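Long-range contacts in ATP-dependent Clp protease proteolytic subunit (PDB 4GM2), which probably serves as the catalytically inactive member of the apicoplast caseinolytic protease complex, within a family of ATP-dependent serine peptidases: residues Arg29-Ser34 and Ile61-Asn66; Tyr51-Ser56 and Tyr94-Val99; Ile65-Asp70 and Gly109-Leu114; Gly105-Ile110 and Ser129-Asn134. One frame throughout, in Å; residues are numbered along the deposited sequence.

Contact 1. Residues Arg29-Ser34 and Ile61-Asn66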
# COMPACT_ATOMS: atom_id res chain seq x y z
N ARG A 29 -0.76 -2.05 26.60
CA ARG A 29 -0.57 -0.70 27.17
C ARG A 29 0.91 -0.26 27.14
O ARG A 29 1.40 0.39 28.07
CB ARG A 29 -1.17 -0.60 28.57
CG ARG A 29 -2.68 -0.74 28.60
CD ARG A 29 -3.24 -0.65 30.02
NE ARG A 29 -3.38 0.73 30.51
CZ ARG A 29 -4.31 1.59 30.10
NH1 ARG A 29 -5.19 1.25 29.16
NH2 ARG A 29 -4.35 2.81 30.61
N ILE A 30 1.60 -0.61 26.06
CA ILE A 30 2.98 -0.18 25.87
C ILE A 30 3.08 0.89 24.78
O ILE A 30 2.55 0.74 23.68
CB ILE A 30 3.91 -1.38 25.52
CG1 ILE A 30 3.90 -2.41 26.66
CG2 ILE A 30 5.33 -0.90 25.25
CD1 ILE A 30 4.56 -3.73 26.31
N ILE A 31 3.75 1.98 25.12
CA ILE A 31 4.18 2.97 24.12
C ILE A 31 5.70 2.88 24.06
O ILE A 31 6.39 3.07 25.07
CB ILE A 31 3.74 4.40 24.50
CG1 ILE A 31 2.22 4.51 24.49
CG2 ILE A 31 4.33 5.41 23.53
CD1 ILE A 31 1.69 5.68 25.30
N PHE A 32 6.22 2.57 22.87
CA PHE A 32 7.66 2.42 22.70
C PHE A 32 8.24 3.53 21.84
O PHE A 32 8.18 3.46 20.61
CB PHE A 32 7.98 1.02 22.14
CG PHE A 32 9.46 0.74 21.96
CD1 PHE A 32 10.43 1.46 22.67
CD2 PHE A 32 9.88 -0.28 21.11
CE1 PHE A 32 11.78 1.18 22.50
CE2 PHE A 32 11.23 -0.56 20.95
CZ PHE A 32 12.18 0.17 21.64
N LEU A 33 8.79 4.56 22.48
CA LEU A 33 9.52 5.60 21.75
C LEU A 33 10.90 5.07 21.43
O LEU A 33 11.71 4.85 22.33
CB LEU A 33 9.61 6.90 22.56
CG LEU A 33 10.56 8.00 22.05
CD1 LEU A 33 10.19 8.47 20.65
CD2 LEU A 33 10.59 9.19 23.00
N SER A 34 11.16 4.84 20.15
CA SER A 34 12.40 4.20 19.71
C SER A 34 13.06 4.94 18.56
O SER A 34 13.73 4.33 17.72
CB SER A 34 12.12 2.76 19.29
OG SER A 34 11.14 2.72 18.27
N ILE A 61 0.40 2.72 32.31
CA ILE A 61 0.89 2.75 30.94
C ILE A 61 2.42 2.66 30.96
O ILE A 61 3.07 3.32 31.77
CB ILE A 61 0.42 4.01 30.20
CG1 ILE A 61 -1.11 3.99 30.07
CG2 ILE A 61 1.09 4.13 28.83
CD1 ILE A 61 -1.73 5.32 29.70
N HIS A 62 2.98 1.84 30.08
CA HIS A 62 4.41 1.59 30.07
C HIS A 62 5.09 2.28 28.93
O HIS A 62 5.03 1.81 27.78
CB HIS A 62 4.69 0.10 30.06
CG HIS A 62 4.05 -0.64 31.21
ND1 HIS A 62 4.66 -0.78 32.41
CD2 HIS A 62 2.82 -1.27 31.33
CE1 HIS A 62 3.86 -1.47 33.24
NE2 HIS A 62 2.73 -1.77 32.58
N LEU A 63 5.73 3.40 29.23
CA LEU A 63 6.43 4.20 28.23
C LEU A 63 7.90 3.81 28.16
O LEU A 63 8.70 4.20 29.01
CB LEU A 63 6.28 5.69 28.54
CG LEU A 63 6.97 6.70 27.61
CD1 LEU A 63 6.55 6.51 26.17
CD2 LEU A 63 6.68 8.11 28.08
N TYR A 64 8.25 3.04 27.14
CA TYR A 64 9.64 2.65 26.91
C TYR A 64 10.33 3.68 26.03
O TYR A 64 9.78 4.09 25.00
CB TYR A 64 9.71 1.25 26.28
CG TYR A 64 9.38 0.13 27.23
CD1 TYR A 64 8.06 -0.23 27.49
CD2 TYR A 64 10.39 -0.59 27.86
CE1 TYR A 64 7.75 -1.26 28.36
CE2 TYR A 64 10.10 -1.62 28.74
CZ TYR A 64 8.78 -1.96 28.98
OH TYR A 64 8.50 -2.98 29.85
N ILE A 65 11.53 4.09 26.43
CA ILE A 65 12.23 5.16 25.75
C ILE A 65 13.63 4.76 25.30
O ILE A 65 14.44 4.32 26.11
CB ILE A 65 12.30 6.44 26.61
CG1 ILE A 65 10.89 7.00 26.85
CG2 ILE A 65 13.17 7.50 25.94
CD1 ILE A 65 10.81 8.04 27.94
N ASN A 66 13.87 4.90 24.00
CA ASN A 66 15.21 4.78 23.43
C ASN A 66 15.34 5.83 22.33
O ASN A 66 15.10 5.54 21.16
CB ASN A 66 15.44 3.37 22.89
CG ASN A 66 16.89 3.12 22.50
OD1 ASN A 66 17.80 3.82 22.95
ND2 ASN A 66 17.11 2.11 21.67
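Ile30 and Tyr64 meet on one face of a parallel strand pair. This is a beta-alpha-beta unit, with helix 39-55 linking strand 30-33 to strand 61-67. Ile30 CG2, trans to the backbone N, projects to 3.6 Å from Tyr64 CD1, and the two side chains cross obliquely. Phe32 also swings forward, its CG anti to N (chi1 -178°). Phe32 CD1 rests 3.7 Å from Tyr64 CB, the side chains cross at about a right angle, and Tyr64 O lies in plane at the ring edge. The same face meets a second subunit, whose Tyr54 bonds to Tyr64 OH.

On the other face Ile31 spans two partners. Ile31 CG2 touches Leu63 CD1 at 3.6 Å and Ile31 CD1 touches Ile61 CG2 at 3.9 Å. Helix 39-55 packs against Ile31, and Leu114 against Leu63.

Five backbone bonds hold the strands in register. The straightest runs from His62 N to Arg29 O, 2.9 Å at 175°. Arg29 follows the helix 23-26 as the C' residue of a Schellman motif. Its chain bends at chi3 (81°), and its guanidinium bonds to the carbonyls of Leu52, Lys59 and Pro60. Arg29 NH2 lies 3.5 Å from Ile61 CG1, the two side chains crossing at about a right angle.

Contact 2. Residues Tyr51-Ser56 and Tyr94-Val99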
# COMPACT_ATOMS: atom_id res chain seq x y z
N TYR A 51 -5.73 7.44 23.94
CA TYR A 51 -6.44 6.21 23.61
C TYR A 51 -6.46 5.23 24.77
O TYR A 51 -7.51 4.68 25.09
CB TYR A 51 -5.87 5.54 22.36
CG TYR A 51 -6.47 4.17 22.13
CD1 TYR A 51 -7.72 4.04 21.53
CD2 TYR A 51 -5.80 3.02 22.53
CE1 TYR A 51 -8.28 2.79 21.33
CE2 TYR A 51 -6.35 1.77 22.34
CZ TYR A 51 -7.59 1.66 21.74
OH TYR A 51 -8.14 0.41 21.54
N LEU A 52 -5.30 5.01 25.39
CA LEU A 52 -5.18 4.07 26.49
C LEU A 52 -5.97 4.51 27.72
O LEU A 52 -6.61 3.69 28.38
CB LEU A 52 -3.71 3.83 26.86
CG LEU A 52 -2.86 3.08 25.83
CD1 LEU A 52 -1.39 3.13 26.21
CD2 LEU A 52 -3.32 1.64 25.66
N GLU A 53 -5.93 5.81 28.01
CA GLU A 53 -6.67 6.38 29.13
C GLU A 53 -8.18 6.19 28.96
O GLU A 53 -8.87 5.91 29.94
CB GLU A 53 -6.30 7.86 29.33
CG GLU A 53 -7.19 8.62 30.31
CD GLU A 53 -6.95 8.25 31.77
OE1 GLU A 53 -6.01 7.50 32.07
OE2 GLU A 53 -7.71 8.72 32.64
N TYR A 54 -8.67 6.34 27.73
CA TYR A 54 -10.09 6.17 27.39
C TYR A 54 -10.52 4.71 27.43
O TYR A 54 -11.67 4.39 27.74
CB TYR A 54 -10.39 6.74 26.01
CG TYR A 54 -10.85 8.19 26.01
CD1 TYR A 54 -12.19 8.51 25.78
CD2 TYR A 54 -9.95 9.24 26.23
CE1 TYR A 54 -12.62 9.83 25.77
CE2 TYR A 54 -10.37 10.56 26.23
CZ TYR A 54 -11.70 10.85 26.00
OH TYR A 54 -12.13 12.16 26.00
N GLU A 55 -9.59 3.82 27.09
CA GLU A 55 -9.85 2.39 27.08
C GLU A 55 -9.95 1.86 28.51
O GLU A 55 -10.88 1.12 28.82
CB GLU A 55 -8.76 1.67 26.29
CG GLU A 55 -9.28 0.61 25.33
CD GLU A 55 -9.67 -0.67 26.04
OE1 GLU A 55 -10.74 -1.24 25.70
OE2 GLU A 55 -8.92 -1.12 26.94
N SER A 56 -9.00 2.25 29.36
CA SER A 56 -8.95 1.83 30.76
C SER A 56 -8.45 2.97 31.65
O SER A 56 -7.41 3.58 31.37
CB SER A 56 -8.06 0.60 30.94
OG SER A 56 -8.55 -0.47 30.17
N TYR A 94 -2.30 14.96 33.47
CA TYR A 94 -3.76 15.06 33.52
C TYR A 94 -4.41 13.70 33.70
O TYR A 94 -5.27 13.55 34.57
CB TYR A 94 -4.35 15.74 32.27
CG TYR A 94 -5.86 15.56 32.12
OH TYR A 94 -8.53 14.54 28.35
N ILE A 95 -4.01 12.72 32.89
CA ILE A 95 -4.66 11.40 32.87
C ILE A 95 -4.51 10.66 34.20
O ILE A 95 -3.53 10.85 34.93
CB ILE A 95 -4.19 10.51 31.70
CG1 ILE A 95 -2.70 10.18 31.79
CG2 ILE A 95 -4.55 11.14 30.36
CD1 ILE A 95 -2.28 9.02 30.91
N SER A 96 -5.49 9.80 34.50
CA SER A 96 -5.51 9.09 35.77
C SER A 96 -4.55 7.90 35.79
O SER A 96 -4.05 7.52 36.85
CB SER A 96 -6.92 8.62 36.11
OG SER A 96 -7.42 7.77 35.11
N SER A 97 -4.30 7.33 34.61
CA SER A 97 -3.37 6.21 34.47
C SER A 97 -1.96 6.68 34.74
O SER A 97 -1.49 7.64 34.13
CB SER A 97 -3.45 5.63 33.06
OG SER A 97 -4.70 5.02 32.81
N ASP A 98 -1.29 6.02 35.69
CA ASP A 98 0.13 6.27 35.94
C ASP A 98 0.90 5.81 34.72
O ASP A 98 0.59 4.77 34.15
CB ASP A 98 0.61 5.48 37.17
CG ASP A 98 -0.06 5.92 38.46
OD1 ASP A 98 -0.51 7.08 38.55
OD2 ASP A 98 -0.14 5.10 39.40
N VAL A 99 1.89 6.59 34.31
CA VAL A 99 2.80 6.11 33.26
C VAL A 99 4.18 5.83 33.85
O VAL A 99 4.81 6.70 34.45
CB VAL A 99 2.82 7.00 31.98
CG1 VAL A 99 1.62 7.94 31.93
CG2 VAL A 99 4.11 7.77 31.83
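Glu53 lays its aliphatic part along Ile95, and Glu53 CG is 3.7 Å from Ile95 CG2. The two side chains lie alongside each other, pointing opposite ways. The contact ties two helix-to-strand connections of the ClpP/crotonase-type alpha/beta fold. Glu53 is in the last turn of helix 39-55, and its partners lie in the loop between helix 81-94 and strand 99-103.

The Glu53 chain leaves with CG anti to the backbone N and then bends at chi2 (72°). The bend sets the carboxylate over two successive N-H groups of the loop, one for each oxygen. Ser97 N bonds to Glu53 OE1 at 3.1 Å, on the syn side and 22° out of the carboxylate plane. Ser96 N bonds to Glu53 OE2, also at 3.1 Å, but comes from above, 50° out of the plane.

The two serine hydroxyls crowd in as well. Ser96 OG is 2.7 Å from Glu53 OE2, and Ser97 OG is 2.9 Å from Glu53 OE1. Both hydroxyls also bond to Lys57 O. The paired N-H groups hold the buried carboxylate in place and would be expected to favour its charged form.

Close by, the chain meets a neighbouring copy of the protein, where Ile95 O accepts from Lys204 of a third subunit. On the same face of the carboxylate as Ser96 N, Ile95 CB lies 3.5 Å from Glu53 OE1.

Contact 3. Residues Ile65-Asp70 and Gly109-Leu114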
# COMPACT_ATOMS: atom_id res chain seq x y z
N ILE A 65 11.53 4.09 26.43
CA ILE A 65 12.23 5.16 25.75
C ILE A 65 13.63 4.76 25.30
O ILE A 65 14.44 4.32 26.11
CB ILE A 65 12.30 6.44 26.61
CG1 ILE A 65 10.89 7.00 26.85
CG2 ILE A 65 13.17 7.50 25.94
CD1 ILE A 65 10.81 8.04 27.94
N ASN A 66 13.87 4.90 24.00
CA ASN A 66 15.21 4.78 23.43
C ASN A 66 15.34 5.83 22.33
O ASN A 66 15.10 5.54 21.16
CB ASN A 66 15.44 3.37 22.89
CG ASN A 66 16.89 3.12 22.50
OD1 ASN A 66 17.80 3.82 22.95
ND2 ASN A 66 17.11 2.11 21.67
N SER A 67 15.70 7.04 22.72
CA SER A 67 15.61 8.20 21.84
C SER A 67 16.74 9.20 22.04
O SER A 67 17.27 9.35 23.14
CB SER A 67 14.27 8.91 22.06
OG SER A 67 14.15 10.05 21.22
N THR A 68 17.09 9.90 20.96
CA THR A 68 18.08 10.98 20.99
C THR A 68 17.40 12.36 21.04
O THR A 68 18.03 13.39 20.80
CB THR A 68 19.07 10.90 19.81
OG1 THR A 68 18.35 10.90 18.57
CG2 THR A 68 19.91 9.63 19.90
N GLY A 69 16.11 12.35 21.36
CA GLY A 69 15.34 13.58 21.55
C GLY A 69 14.96 14.25 20.24
O GLY A 69 14.46 13.60 19.33
N ASP A 70 15.22 15.56 20.16
CA ASP A 70 14.89 16.35 18.97
C ASP A 70 16.06 16.53 18.01
O ASP A 70 15.94 17.25 17.02
CB ASP A 70 14.32 17.71 19.37
CG ASP A 70 15.32 18.59 20.11
OD1 ASP A 70 16.27 18.05 20.71
OD2 ASP A 70 15.14 19.82 20.10
N GLY A 109 18.25 14.89 25.78
CA GLY A 109 17.50 16.13 25.62
C GLY A 109 16.07 16.04 26.07
O GLY A 109 15.79 15.78 27.24
N ILE A 110 15.15 16.26 25.14
CA ILE A 110 13.72 16.26 25.46
C ILE A 110 13.23 14.86 25.82
O ILE A 110 12.23 14.70 26.52
CB ILE A 110 12.86 16.90 24.35
CG1 ILE A 110 13.01 16.15 23.02
CG2 ILE A 110 13.23 18.38 24.19
CD1 ILE A 110 11.96 16.51 21.98
N ALA A 111 13.96 13.84 25.36
CA ALA A 111 13.66 12.46 25.72
C ALA A 111 14.03 12.18 27.18
O ALA A 111 13.41 11.34 27.83
CB ALA A 111 14.36 11.49 24.79
N CYS A 112 15.04 12.90 27.68
CA CYS A 112 15.43 12.81 29.09
C CYS A 112 14.37 13.44 30.00
O CYS A 112 14.04 12.89 31.05
CB CYS A 112 16.79 13.46 29.32
SG CYS A 112 17.44 13.29 31.00
N ILE A 113 13.86 14.60 29.58
CA ILE A 113 12.75 15.27 30.27
C ILE A 113 11.56 14.31 30.36
O ILE A 113 10.95 14.14 31.42
CB ILE A 113 12.33 16.56 29.52
CG1 ILE A 113 13.46 17.59 29.57
CG2 ILE A 113 11.05 17.13 30.11
CD1 ILE A 113 13.34 18.68 28.53
N LEU A 114 11.24 13.70 29.22
CA LEU A 114 10.15 12.74 29.13
C LEU A 114 10.34 11.57 30.09
O LEU A 114 9.41 11.22 30.82
CB LEU A 114 9.99 12.24 27.70
CG LEU A 114 8.70 11.49 27.39
CD1 LEU A 114 7.49 12.34 27.77
CD2 LEU A 114 8.66 11.10 25.92
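Ser67 and Ala111 face each other with their CB atoms 3.8 Å apart, where strand 61-67 runs out over the start of helix 110-116. Ser67 holds OG anti to its own N (chi1 179°), which carries the oxygen forward along the chain. There Ser67 OG accepts from Gly69 N at 3.0 Å, closing an ST turn. The hydroxyl also bonds to Ser35 O, so two bonds hold it while CB packs on the helix.

Ile110 has CG1 set between its backbone N and carbonyl carbon (chi1 60°). This rotamer sends the ethyl branch across to the turn. Ile110 CG1 lies 3.7 Å from Asp70 N and 3.8 Å from Gly69 CA. Further out, Ile110 CD1 is 3.7 Å from Asp70 CB. Asp70 OD2 hydrogen-bonds to Tyr137 OH. Gly69 has positive phi and brings bare backbone close to the helix start. By sequence, Asp70 probably stands where active ClpPs have the glycine whose backbone N-H lines the oxyanion hole.

At the other end of the contact, Ile65 extends its CD1 toward the helix, and Ile65 CD1 meets Leu114 CG at 4.1 Å.

The strand and helix axes run nearly antiparallel, at 170° and 9.1 Å apart. Helix 81-94 packs on Ile110 and Leu114, helix 148-170 on Ile113, and strand 106-108 borders Ile65 and Thr68, which leaves this helix start enclosed near the centre of the chain.

Contact 4. Residues Gly105-Ile110 and Ser129-Asn134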
# COMPACT_ATOMS: atom_id res chain seq x y z
N GLY A 105 18.17 2.47 26.41
CA GLY A 105 19.47 2.76 25.80
C GLY A 105 19.85 4.22 25.91
O GLY A 105 20.81 4.57 26.60
N LYS A 106 19.09 5.08 25.23
CA LYS A 106 19.35 6.52 25.22
C LYS A 106 18.10 7.31 25.57
O LYS A 106 16.99 6.97 25.16
CB LYS A 106 19.86 6.96 23.84
CG LYS A 106 21.25 6.45 23.48
CD LYS A 106 21.53 6.57 21.99
CE LYS A 106 20.80 5.50 21.19
NZ LYS A 106 21.18 5.49 19.75
N ALA A 107 18.29 8.38 26.35
CA ALA A 107 17.23 9.34 26.58
C ALA A 107 17.90 10.71 26.66
O ALA A 107 18.26 11.18 27.73
CB ALA A 107 16.48 9.02 27.86
N TYR A 108 18.09 11.31 25.49
CA TYR A 108 18.81 12.57 25.37
C TYR A 108 17.88 13.76 25.18
O TYR A 108 16.85 13.65 24.51
CB TYR A 108 19.81 12.51 24.21
CG TYR A 108 20.87 11.43 24.31
CD1 TYR A 108 21.24 10.89 25.54
CD2 TYR A 108 21.54 10.98 23.17
CE1 TYR A 108 22.23 9.92 25.63
CE2 TYR A 108 22.52 10.01 23.25
CZ TYR A 108 22.86 9.48 24.49
OH TYR A 108 23.84 8.52 24.56
N GLY A 109 18.25 14.89 25.78
CA GLY A 109 17.50 16.13 25.62
C GLY A 109 16.07 16.04 26.07
O GLY A 109 15.79 15.78 27.24
N ILE A 110 15.15 16.26 25.14
CA ILE A 110 13.72 16.26 25.46
C ILE A 110 13.23 14.86 25.82
O ILE A 110 12.23 14.70 26.52
CB ILE A 110 12.86 16.90 24.35
CG1 ILE A 110 13.01 16.15 23.02
CG2 ILE A 110 13.23 18.38 24.19
CD1 ILE A 110 11.96 16.51 21.98
N SER A 129 22.25 2.26 30.04
CA SER A 129 21.54 3.39 29.44
C SER A 129 22.21 4.74 29.71
O SER A 129 22.86 4.92 30.74
CB SER A 129 20.09 3.42 29.91
OG SER A 129 19.42 2.22 29.55
N SER A 130 22.06 5.67 28.77
CA SER A 130 22.60 7.02 28.90
C SER A 130 21.50 8.07 28.91
O SER A 130 20.46 7.90 28.28
CB SER A 130 23.57 7.33 27.77
OG SER A 130 24.54 6.31 27.64
N PHE A 131 21.76 9.15 29.64
CA PHE A 131 20.85 10.28 29.71
C PHE A 131 21.64 11.56 29.49
O PHE A 131 22.80 11.66 29.87
CB PHE A 131 20.17 10.32 31.08
CG PHE A 131 19.45 9.06 31.44
CD1 PHE A 131 20.14 7.99 32.01
CD2 PHE A 131 18.09 8.94 31.22
CE1 PHE A 131 19.47 6.82 32.34
CE2 PHE A 131 17.42 7.77 31.55
CZ PHE A 131 18.11 6.71 32.11
N CYS A 132 20.99 12.54 28.88
CA CYS A 132 21.63 13.81 28.59
C CYS A 132 20.65 14.96 28.72
O CYS A 132 19.51 14.87 28.29
CB CYS A 132 22.22 13.80 27.18
SG CYS A 132 23.05 15.33 26.74
N LEU A 133 21.12 16.05 29.34
CA LEU A 133 20.40 17.32 29.30
C LEU A 133 21.22 18.33 28.50
O LEU A 133 22.39 18.59 28.81
CB LEU A 133 20.11 17.83 30.72
CG LEU A 133 19.09 17.06 31.56
CD1 LEU A 133 19.21 17.45 33.03
CD2 LEU A 133 17.67 17.27 31.06
N ASN A 134 20.61 18.88 27.46
CA ASN A 134 21.28 19.85 26.61
C ASN A 134 21.32 21.22 27.26
O ASN A 134 20.43 21.57 28.04
CB ASN A 134 20.60 19.95 25.24
CG ASN A 134 20.52 18.62 24.52
OD1 ASN A 134 21.46 17.83 24.53
ND2 ASN A 134 19.38 18.37 23.88
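Ser130 N bonds to Gly105 O at 2.7 Å, the first rung of a parallel beta ladder in the small mixed sheet. Ala107 N follows, giving its proton to Ser130 O at 2.9 Å. Cys132 N to Ala107 O is longer, 3.3 Å. The last rung, Gly109 N to Cys132 O at 2.8 Å, has its donor 41° out of the carbonyl plane. Strand 130-133 pairs with strand 185-188 on its far edge.

Tyr108 dominates one face. Its CG lies beside the backbone N (chi1 -60°), and the ring runs back along the strands toward Ser130. Tyr108 CD1 sits 3.5 Å from Cys132 CB. Ser130 CB meets the ring edge in plane and is 3.4 Å from Tyr108 OH. Lys106 CB lies over one face of the Tyr108 ring, toward its rim, and Glu154 of a second subunit also packs on this tyrosine. On the other face of the sheet Ala107 CB touches Phe131 CD2 at 3.7 Å, and Phe131 continues to Cys112 of helix 110-116.

In active ClpP the nucleophilic serine follows the first strand and the catalytic histidine the second. Gly109 and Asn134 probably hold those positions here, consistent with an inactive subunit. No hydrogen bond joins them; Asn134 ND2 simply rests 3.4 Å from Gly109 CA.

How the contacts relate
Contacts 1 and 3 share Ile65 and Asn66, and contacts 3 and 4 share Gly109 and Ile110, so the three are continuous through the fold. Leu114 CD2 of contact 3 packs on Leu33 CD2 of contact 1 at 4.0 Å. Asn66 OD1 probably bonds to Lys106 N at 2.9 Å, which joins contact 1 to contact 4. The centres of contacts 3 and 4 are about 6 Å apart, and together they frame the probable remnant of the catalytic site. Contact 2 lies on the opposite side of the chain's centre from contact 4, their centres about 25 Å apart. It meets contact 1 where Ile61 N probably hydrogen-bonds to Asp98 O, at 2.8 Å.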